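Local coordinates for protein aspartate carbamoyltransferase (Leishmania major, PDB 7K46) that probably catalyses transfer of a carbamoyl group from carbamoyl phosphate to aspartate, giving N-carbamoyl-aspartate, an early step of pyrimidine synthesis, at residues Asp148-Leu156 and Lys280-Pro288; Ala224-Val232 and Ser268-His278. One frame throughout, in Å; residues are numbered along the deposited sequence. Where two conformers were deposited one is given.

Interaction 1: residues Asp148-Leu156 and Lys280-Pro288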
loop_
_atom_site.group_PDB
_atom_site.type_symbol
_atom_site.label_atom_id
_atom_site.label_comp_id
_atom_site.label_asym_id
_atom_site.label_seq_id
_atom_site.Cartn_x
_atom_site.Cartn_y
_atom_site.Cartn_z
ATOM N N ASP A 148 -1.971 7.466 25.285
ATOM C CA ASP A 148 -2.495 7.022 26.575
ATOM C C ASP A 148 -2.828 8.219 27.458
ATOM O O ASP A 148 -3.875 8.249 28.120
ATOM C CB ASP A 148 -1.485 6.111 27.286
ATOM C CG ASP A 148 -1.300 4.754 26.595
ATOM O OD1 ASP A 148 -2.110 4.381 25.712
ATOM O OD2 ASP A 148 -0.319 4.057 26.945
ATOM N N ILE A 149 -1.945 9.219 27.480
ATOM C CA ILE A 149 -2.198 10.422 28.275
ATOM C C ILE A 149 -3.420 11.161 27.750
ATOM O O ILE A 149 -4.273 11.614 28.523
ATOM C CB ILE A 149 -0.959 11.334 28.278
ATOM C CG1 ILE A 149 0.181 10.682 29.057
ATOM C CG2 ILE A 149 -1.296 12.703 28.849
ATOM C CD1 ILE A 149 1.445 11.489 28.969
ATOM N N LEU A 150 -3.507 11.318 26.424
ATOM C CA LEU A 150 -4.678 11.966 25.828
ATOM C C LEU A 150 -5.968 11.246 26.207
ATOM O O LEU A 150 -6.978 11.892 26.520
ATOM C CB LEU A 150 -4.535 12.019 24.308
ATOM C CG LEU A 150 -5.764 12.497 23.524
ATOM C CD1 LEU A 150 -6.208 13.907 23.961
ATOM C CD2 LEU A 150 -5.453 12.463 22.037
ATOM N N THR A 151 -5.956 9.912 26.170
ATOM C CA THR A 151 -7.151 9.143 26.504
ATOM C C THR A 151 -7.604 9.440 27.925
ATOM O O THR A 151 -8.787 9.699 28.170
ATOM C CB THR A 151 -6.884 7.647 26.328
ATOM O OG1 THR A 151 -6.510 7.383 24.965
ATOM C CG2 THR A 151 -8.156 6.833 26.654
ATOM N N ILE A 152 -6.673 9.415 28.880
ATOM C CA ILE A 152 -7.037 9.721 30.261
ATOM C C ILE A 152 -7.625 11.121 30.342
ATOM O O ILE A 152 -8.711 11.329 30.898
ATOM C CB ILE A 152 -5.818 9.568 31.187
ATOM C CG1 ILE A 152 -5.324 8.122 31.188
ATOM C CG2 ILE A 152 -6.169 10.005 32.608
ATOM C CD1 ILE A 152 -3.983 7.943 31.866
ATOM N N HIS A 153 -6.928 12.097 29.760
ATOM C CA HIS A 153 -7.381 13.485 29.859
ATOM C C HIS A 153 -8.755 13.674 29.224
ATOM O O HIS A 153 -9.623 14.361 29.781
ATOM C CB HIS A 153 -6.376 14.419 29.195
ATOM C CG HIS A 153 -6.784 15.859 29.250
ATOM N ND1 HIS A 153 -6.384 16.705 30.263
ATOM C CD2 HIS A 153 -7.588 16.589 28.443
ATOM C CE1 HIS A 153 -6.913 17.900 30.067
ATOM N NE2 HIS A 153 -7.649 17.856 28.970
ATOM N N ALA A 154 -8.961 13.089 28.048
ATOM C CA ALA A 154 -10.226 13.267 27.345
ATOM C C ALA A 154 -11.367 12.538 28.047
ATOM O O ALA A 154 -12.499 13.037 28.089
ATOM C CB ALA A 154 -10.089 12.775 25.905
ATOM N N GLU A 155 -11.088 11.355 28.605
ATOM C CA GLU A 155 -12.131 10.552 29.235
ATOM C C GLU A 155 -12.506 11.083 30.617
ATOM O O GLU A 155 -13.692 11.112 30.969
ATOM C CB GLU A 155 -11.683 9.090 29.335
ATOM C CG GLU A 155 -11.563 8.356 27.989
ATOM C CD GLU A 155 -12.918 7.989 27.391
ATOM O OE1 GLU A 155 -13.789 7.465 28.125
ATOM O OE2 GLU A 155 -13.120 8.228 26.185
ATOM N N LEU A 156 -11.520 11.497 31.417
ATOM C CA LEU A 156 -11.791 11.906 32.793
ATOM C C LEU A 156 -11.770 13.415 33.010
ATOM O O LEU A 156 -12.278 13.880 34.038
ATOM C CB LEU A 156 -10.774 11.267 33.743
ATOM C CG LEU A 156 -10.716 9.741 33.731
ATOM C CD1 LEU A 156 -9.620 9.234 34.670
ATOM C CD2 LEU A 156 -12.087 9.128 34.079
ATOM N N LYS A 280 -15.392 2.676 40.571
ATOM C CA LYS A 280 -16.064 3.968 40.554
ATOM C C LYS A 280 -16.990 4.085 39.345
ATOM O O LYS A 280 -16.818 3.413 38.325
ATOM C CB LYS A 280 -15.046 5.112 40.474
ATOM C CG LYS A 280 -14.027 5.165 41.584
ATOM C CD LYS A 280 -13.099 6.356 41.389
ATOM C CE LYS A 280 -12.154 6.484 42.573
ATOM N NZ LYS A 280 -11.360 7.735 42.522
ATOM N N ALA A 281 -17.967 4.986 39.459
ATOM C CA ALA A 281 -18.752 5.359 38.284
ATOM C C ALA A 281 -17.897 6.110 37.268
ATOM O O ALA A 281 -17.987 5.855 36.060
ATOM C CB ALA A 281 -19.959 6.196 38.711
ATOM N N LYS A 282 -17.039 7.016 37.735
ATOM C CA LYS A 282 -16.188 7.825 36.858
ATOM C C LYS A 282 -14.776 7.238 36.874
ATOM O O LYS A 282 -13.919 7.651 37.658
ATOM C CB LYS A 282 -16.205 9.285 37.301
ATOM C CG LYS A 282 -15.492 10.270 36.367
ATOM C CD LYS A 282 -15.454 11.667 36.991
ATOM C CE LYS A 282 -14.524 12.628 36.243
ATOM N NZ LYS A 282 -14.946 12.857 34.845
ATOM N N MET A 283 -14.536 6.264 35.997
ATOM C CA MET A 283 -13.201 5.711 35.790
ATOM C C MET A 283 -13.156 5.119 34.386
ATOM O O MET A 283 -14.180 5.014 33.709
ATOM C CB MET A 283 -12.845 4.675 36.874
ATOM C CG MET A 283 -13.782 3.462 36.964
ATOM S SD MET A 283 -13.451 2.191 35.699
ATOM C CE MET A 283 -11.920 1.491 36.311
ATOM N N VAL A 284 -11.953 4.748 33.938
ATOM C CA VAL A 284 -11.824 4.050 32.664
ATOM C C VAL A 284 -10.902 2.848 32.801
ATOM O O VAL A 284 -9.972 2.827 33.617
ATOM C CB VAL A 284 -11.320 4.961 31.520
ATOM C CG1 VAL A 284 -12.365 6.019 31.171
ATOM C CG2 VAL A 284 -9.975 5.592 31.875
ATOM N N VAL A 285 -11.182 1.842 31.974
ATOM C CA VAL A 285 -10.300 0.713 31.737
ATOM C C VAL A 285 -9.598 0.963 30.409
ATOM O O VAL A 285 -10.248 1.280 29.406
ATOM C CB VAL A 285 -11.085 -0.609 31.705
ATOM C CG1 VAL A 285 -10.185 -1.760 31.286
ATOM C CG2 VAL A 285 -11.739 -0.883 33.074
ATOM N N MET A 286 -8.280 0.825 30.401
ATOM C CA MET A 286 -7.486 1.036 29.206
ATOM C C MET A 286 -6.576 -0.167 28.985
ATOM O O MET A 286 -6.324 -0.963 29.892
ATOM C CB MET A 286 -6.657 2.331 29.318
ATOM C CG MET A 286 -7.519 3.600 29.418
ATOM S SD MET A 286 -6.553 5.075 29.841
ATOM C CE MET A 286 -5.334 5.120 28.512
ATOM N N HIS A 287 -6.080 -0.282 27.759
ATOM C CA HIS A 287 -5.232 -1.396 27.351
ATOM C C HIS A 287 -4.629 -0.989 26.015
ATOM O O HIS A 287 -5.373 -0.600 25.109
ATOM C CB HIS A 287 -6.057 -2.681 27.220
ATOM C CG HIS A 287 -5.244 -3.929 27.059
ATOM N ND1 HIS A 287 -4.214 -4.044 26.150
ATOM C CD2 HIS A 287 -5.339 -5.135 27.675
ATOM C CE1 HIS A 287 -3.704 -5.262 26.215
ATOM N NE2 HIS A 287 -4.369 -5.942 27.134
ATOM N N PRO A 288 -3.303 -1.031 25.861
ATOM C CA PRO A 288 -2.705 -0.590 24.589
ATOM C C PRO A 288 -3.059 -1.484 23.410
ATOM O O PRO A 288 -2.998 -1.011 22.262
ATOM C CB PRO A 288 -1.195 -0.610 24.882
ATOM C CG PRO A 288 -1.043 -1.638 26.001
ATOM C CD PRO A 288 -2.290 -1.462 26.843
HETATM O O HOH W 1 -15.541 11.129 33.281
#
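M286 and V284 lean from the edge strand 284-286 against T151, I152 and E155 on helix 142-156. The strand is an outermost member of the five-stranded parallel sheet of the Rossmann-like aspartate-binding domain, and the helix is, as in related carbamoyltransferases, one of those that join this domain to the carbamoyl-phosphate domain. The two run nearly antiparallel, at 164°, with their axes 10.2 Å apart at closest.

Apolar packing makes up most of the contact. The M286 chain runs extended until chi3, where a turn to 57° swings CE along the helix, so that the sulfur lies mainly on I152 and the methyl mainly on T151 and D148. SD rests on I152 CG1 at 3.6 Å, the two side chains crossing at about a right angle. CE meets T151 tip to tip, 3.7 Å from its CB, and lies 3.5 Å from the backbone O of D148. One turn on, V284 CG1 abuts the aliphatic root of E155, 3.6 Å from its CB, while L156 CD2 reaches over the backbone of M283, 4.0 Å from its CA.

The polar ends beside this apolar layer are held from elsewhere. T151 OG1 bonds to L147 O, leaving the CG2 branch to face M286. E155, bent at chi2, carries its carboxylate to R309 in a salt bridge and to Y313 in a hydrogen bond. D148 is shared among Y239, Q310 and Q144, which ties the helix to both the sheet and helix 309-326.

A single direct hydrogen bond joins the segments, at the more exposed end. K282 stays extended through CE and turns at its last torsion, and its NZ donates to L156 O at 3.0 Å, approaching from above the carbonyl plane, 39° out of it.

Interaction 2: residues Ala224-Val232 and Ser268-His278; sequences ASGLTPEIV and SLLIDKARLAH
S225 meets the second segment through its backbone, its O atom lying 3.8 Å from CD2 of L269. At G226 the chain is almost fully extended and passes close to S268, CA against S268 O.

The next residue makes the one direct hydrogen bond of the contact: L227 N donates to S268 O at 2.9 Å, nearly straight at 167° and almost in line with the carbonyl bond. The L227 side chain then packs between S268 and R275. Its CB sits over one face of the R275 guanidinium, displaced toward the rim, and its CD1 reaches R275 NE at 3.7 Å and I271 CG1 at 3.9 Å. R275 is held in this posture by its own segment. Bends at chi2 and chi3 fold the chain back, and NE and NH2 both donate to L270 O, at 2.8 and 2.9 Å, with that oxygen in the guanidinium plane; the group is thus clamped side-on and keeps its face toward L227.

T228 is the N-cap of helix 229-234, its OG1 accepting from I231 N. This short helix belongs to the right-handed beta-alpha-beta crossover of the Rossmann-like domain that carries the chain from the outer strand 220-224 to strand 237-240. On the facing segment D272 plays the same capping part, OD1 accepting from R275 N at the start of helix 273-276.

P229, in the first turn, forms a CH-pi contact: its CB stands 3.6 Å from the centroid of the H278 ring, over the face and only 8° off the normal. V232 follows with both branches on R275: CG1 lies 3.6 Å from R275 O, and CG2 packs on the R275 methylene CD.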
loop_
_atom_site.group_PDB
_atom_site.type_symbol
_atom_site.label_atom_id
_atom_site.label_comp_id
_atom_site.label_asym_id
_atom_site.label_seq_id
_atom_site.Cartn_x
_atom_site.Cartn_y
_atom_site.Cartn_z
ATOM N N ALA A 224 1.417 -4.652 44.570
ATOM C CA ALA A 224 0.578 -5.768 44.991
ATOM C C ALA A 224 0.591 -6.837 43.904
ATOM O O ALA A 224 0.860 -6.555 42.735
ATOM C CB ALA A 224 -0.860 -5.319 45.286
ATOM N N SER A 225 0.292 -8.076 44.293
ATOM C CA SER A 225 0.334 -9.175 43.334
ATOM C C SER A 225 -1.004 -9.430 42.654
ATOM O O SER A 225 -1.082 -10.304 41.783
ATOM C CB SER A 225 0.812 -10.465 44.018
ATOM O OG SER A 225 -0.113 -10.885 45.009
ATOM N N GLY A 226 -2.049 -8.697 43.015
ATOM C CA GLY A 226 -3.340 -8.902 42.388
ATOM C C GLY A 226 -4.274 -7.760 42.707
ATOM O O GLY A 226 -4.029 -6.970 43.621
ATOM N N LEU A 227 -5.342 -7.673 41.917
ATOM C CA LEU A 227 -6.401 -6.712 42.176
ATOM C C LEU A 227 -7.259 -7.189 43.337
ATOM O O LEU A 227 -7.406 -8.389 43.577
ATOM C CB LEU A 227 -7.277 -6.519 40.930
ATOM C CG LEU A 227 -6.610 -5.901 39.705
ATOM C CD1 LEU A 227 -7.500 -6.010 38.451
ATOM C CD2 LEU A 227 -6.253 -4.445 39.995
ATOM N N THR A 228 -7.810 -6.230 44.067
ATOM C CA THR A 228 -8.732 -6.450 45.169
ATOM C C THR A 228 -9.846 -5.433 45.037
ATOM O O THR A 228 -9.679 -4.404 44.362
ATOM C CB THR A 228 -8.047 -6.275 46.533
ATOM O OG1 THR A 228 -7.675 -4.899 46.677
ATOM C CG2 THR A 228 -6.801 -7.152 46.654
ATOM N N PRO A 229 -10.998 -5.663 45.676
ATOM C CA PRO A 229 -12.063 -4.654 45.622
ATOM C C PRO A 229 -11.613 -3.290 46.116
ATOM O O PRO A 229 -12.059 -2.268 45.581
ATOM C CB PRO A 229 -13.158 -5.250 46.521
ATOM C CG PRO A 229 -12.925 -6.713 46.462
ATOM C CD PRO A 229 -11.427 -6.863 46.421
ATOM N N GLU A 230 -10.724 -3.251 47.115
ATOM C CA GLU A 230 -10.265 -1.976 47.657
ATOM C C GLU A 230 -9.403 -1.226 46.650
ATOM O O GLU A 230 -9.556 -0.010 46.478
ATOM C CB GLU A 230 -9.493 -2.206 48.959
ATOM C CG GLU A 230 -10.352 -2.719 50.111
ATOM C CD GLU A 230 -10.767 -4.186 49.968
ATOM O OE1 GLU A 230 -10.052 -4.974 49.303
ATOM O OE2 GLU A 230 -11.823 -4.550 50.528
ATOM N N ILE A 231 -8.497 -1.928 45.968
ATOM C CA ILE A 231 -7.670 -1.267 44.960
ATOM C C ILE A 231 -8.534 -0.783 43.801
ATOM O O ILE A 231 -8.398 0.356 43.335
ATOM C CB ILE A 231 -6.554 -2.207 44.470
ATOM C CG1 ILE A 231 -5.528 -2.453 45.578
ATOM C CG2 ILE A 231 -5.881 -1.628 43.221
ATOM C CD1 ILE A 231 -4.507 -3.539 45.244
ATOM N N VAL A 232 -9.424 -1.654 43.311
ATOM C CA VAL A 232 -10.298 -1.304 42.190
ATOM C C VAL A 232 -11.126 -0.066 42.526
ATOM O O VAL A 232 -11.220 0.877 41.728
ATOM C CB VAL A 232 -11.192 -2.504 41.827
ATOM C CG1 VAL A 232 -12.296 -2.087 40.857
ATOM C CG2 VAL A 232 -10.336 -3.639 41.237
ATOM N N SER A 268 -5.974 -13.310 39.197
ATOM C CA SER A 268 -5.770 -12.155 40.065
ATOM C C SER A 268 -5.588 -10.854 39.290
ATOM O O SER A 268 -5.710 -9.778 39.886
ATOM C CB SER A 268 -4.571 -12.386 40.992
ATOM O OG SER A 268 -3.410 -12.763 40.275
ATOM N N LEU A 269 -5.309 -10.919 37.985
ATOM C CA LEU A 269 -5.181 -9.720 37.168
ATOM C C LEU A 269 -6.379 -9.477 36.259
ATOM O O LEU A 269 -6.503 -8.376 35.704
ATOM C CB LEU A 269 -3.911 -9.794 36.302
ATOM C CG LEU A 269 -2.526 -10.108 36.890
ATOM C CD1 LEU A 269 -1.435 -9.537 35.975
ATOM C CD2 LEU A 269 -2.334 -9.592 38.297
ATOM N N LEU A 270 -7.255 -10.468 36.095
ATOM C CA LEU A 270 -8.355 -10.388 35.136
ATOM C C LEU A 270 -9.275 -9.215 35.445
ATOM O O LEU A 270 -9.668 -9.004 36.595
ATOM C CB LEU A 270 -9.158 -11.695 35.164
ATOM C CG LEU A 270 -10.472 -11.696 34.374
ATOM C CD1 LEU A 270 -10.206 -11.505 32.891
ATOM C CD2 LEU A 270 -11.266 -12.984 34.618
ATOM N N ILE A 271 -9.628 -8.448 34.414
ATOM C CA ILE A 271 -10.641 -7.405 34.533
ATOM C C ILE A 271 -11.865 -7.867 33.754
ATOM O O ILE A 271 -11.792 -8.074 32.534
ATOM C CB ILE A 271 -10.134 -6.041 34.028
ATOM C CG1 ILE A 271 -8.981 -5.531 34.904
ATOM C CG2 ILE A 271 -11.265 -5.007 34.057
ATOM C CD1 ILE A 271 -8.271 -4.328 34.299
ATOM N N ASP A 272 -12.978 -8.061 34.458
ATOM C CA ASP A 272 -14.232 -8.478 33.838
ATOM C C ASP A 272 -15.373 -7.747 34.541
ATOM O O ASP A 272 -15.150 -6.855 35.363
ATOM C CB ASP A 272 -14.393 -10.006 33.888
ATOM C CG ASP A 272 -14.339 -10.564 35.304
ATOM O OD1 ASP A 272 -14.172 -9.778 36.264
ATOM O OD2 ASP A 272 -14.454 -11.804 35.453
ATOM N N LYS A 273 -16.605 -8.136 34.211
ATOM C CA LYS A 273 -17.769 -7.490 34.804
ATOM C C LYS A 273 -17.774 -7.653 36.321
ATOM O O LYS A 273 -18.075 -6.704 37.051
ATOM C CB LYS A 273 -19.050 -8.055 34.189
ATOM C CG LYS A 273 -20.321 -7.344 34.624
ATOM C CD LYS A 273 -21.565 -7.853 33.874
ATOM C CE LYS A 273 -22.018 -9.223 34.373
ATOM N NZ LYS A 273 -23.324 -9.659 33.787
ATOM N N ALA A 274 -17.425 -8.844 36.812
ATOM C CA ALA A 274 -17.377 -9.060 38.256
ATOM C C ALA A 274 -16.382 -8.114 38.916
ATOM O O ALA A 274 -16.654 -7.561 39.992
ATOM C CB ALA A 274 -17.022 -10.516 38.560
ATOM N N ARG A 275 -15.225 -7.912 38.284
ATOM C CA ARG A 275 -14.223 -7.011 38.842
ATOM C C ARG A 275 -14.717 -5.568 38.864
ATOM O O ARG A 275 -14.454 -4.828 39.817
ATOM C CB ARG A 275 -12.925 -7.105 38.041
ATOM C CG ARG A 275 -11.772 -6.305 38.654
ATOM C CD ARG A 275 -11.092 -7.119 39.741
ATOM N NE ARG A 275 -10.342 -8.224 39.155
ATOM C CZ ARG A 275 -9.829 -9.230 39.850
ATOM N NH1 ARG A 275 -9.983 -9.312 41.158
ATOM N NH2 ARG A 275 -9.151 -10.181 39.213
ATOM N N LEU A 276 -15.428 -5.145 37.824
ATOM C CA LEU A 276 -15.879 -3.759 37.767
ATOM C C LEU A 276 -17.040 -3.466 38.705
ATOM O O LEU A 276 -17.447 -2.303 38.802
ATOM C CB LEU A 276 -16.289 -3.388 36.340
ATOM C CG LEU A 276 -15.162 -3.111 35.348
ATOM C CD1 LEU A 276 -15.740 -2.421 34.115
ATOM C CD2 LEU A 276 -14.051 -2.274 35.970
ATOM N N ALA A 277 -17.588 -4.481 39.383
ATOM C CA ALA A 277 -18.664 -4.236 40.340
ATOM C C ALA A 277 -18.218 -3.295 41.453
ATOM O O ALA A 277 -19.043 -2.569 42.018
ATOM C CB ALA A 277 -19.160 -5.556 40.930
ATOM N N HIS A 278 -16.926 -3.281 41.770
ATOM C CA HIS A 278 -16.386 -2.419 42.813
ATOM C C HIS A 278 -15.762 -1.137 42.273
ATOM O O HIS A 278 -15.270 -0.330 43.064
ATOM C CB HIS A 278 -15.350 -3.186 43.642
ATOM C CG HIS A 278 -15.911 -4.373 44.364
ATOM N ND1 HIS A 278 -15.791 -5.659 43.887
ATOM C CD2 HIS A 278 -16.600 -4.466 45.528
ATOM C CE1 HIS A 278 -16.382 -6.494 44.725
ATOM N NE2 HIS A 278 -16.879 -5.796 45.731
HETATM O O HOH W 2 -0.712 -12.821 40.597
#

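In the fold
Both contacts pack around the Rossmann-like sheet of the aspartate-binding domain, their centres about 17 Å apart. Interaction 1 uses the face of edge strand 284-286 that looks to the interdomain helix; V285, between V284 and M286, points away from that helix to interaction 2, where its CG2 lies 4.0 Å from L276 CD2 and 4.3 Å from I271 CG2. The chain itself joins them, since helix 273-276 is followed, after a loop, by strand 284-286. Interaction 2 lies at the crossover that leaves the other outer strand, 220-224. Beyond strand 284-286, H287 and P288 begin a His-Pro-Leu-Pro sequence that in related carbamoyltransferases borders the active site.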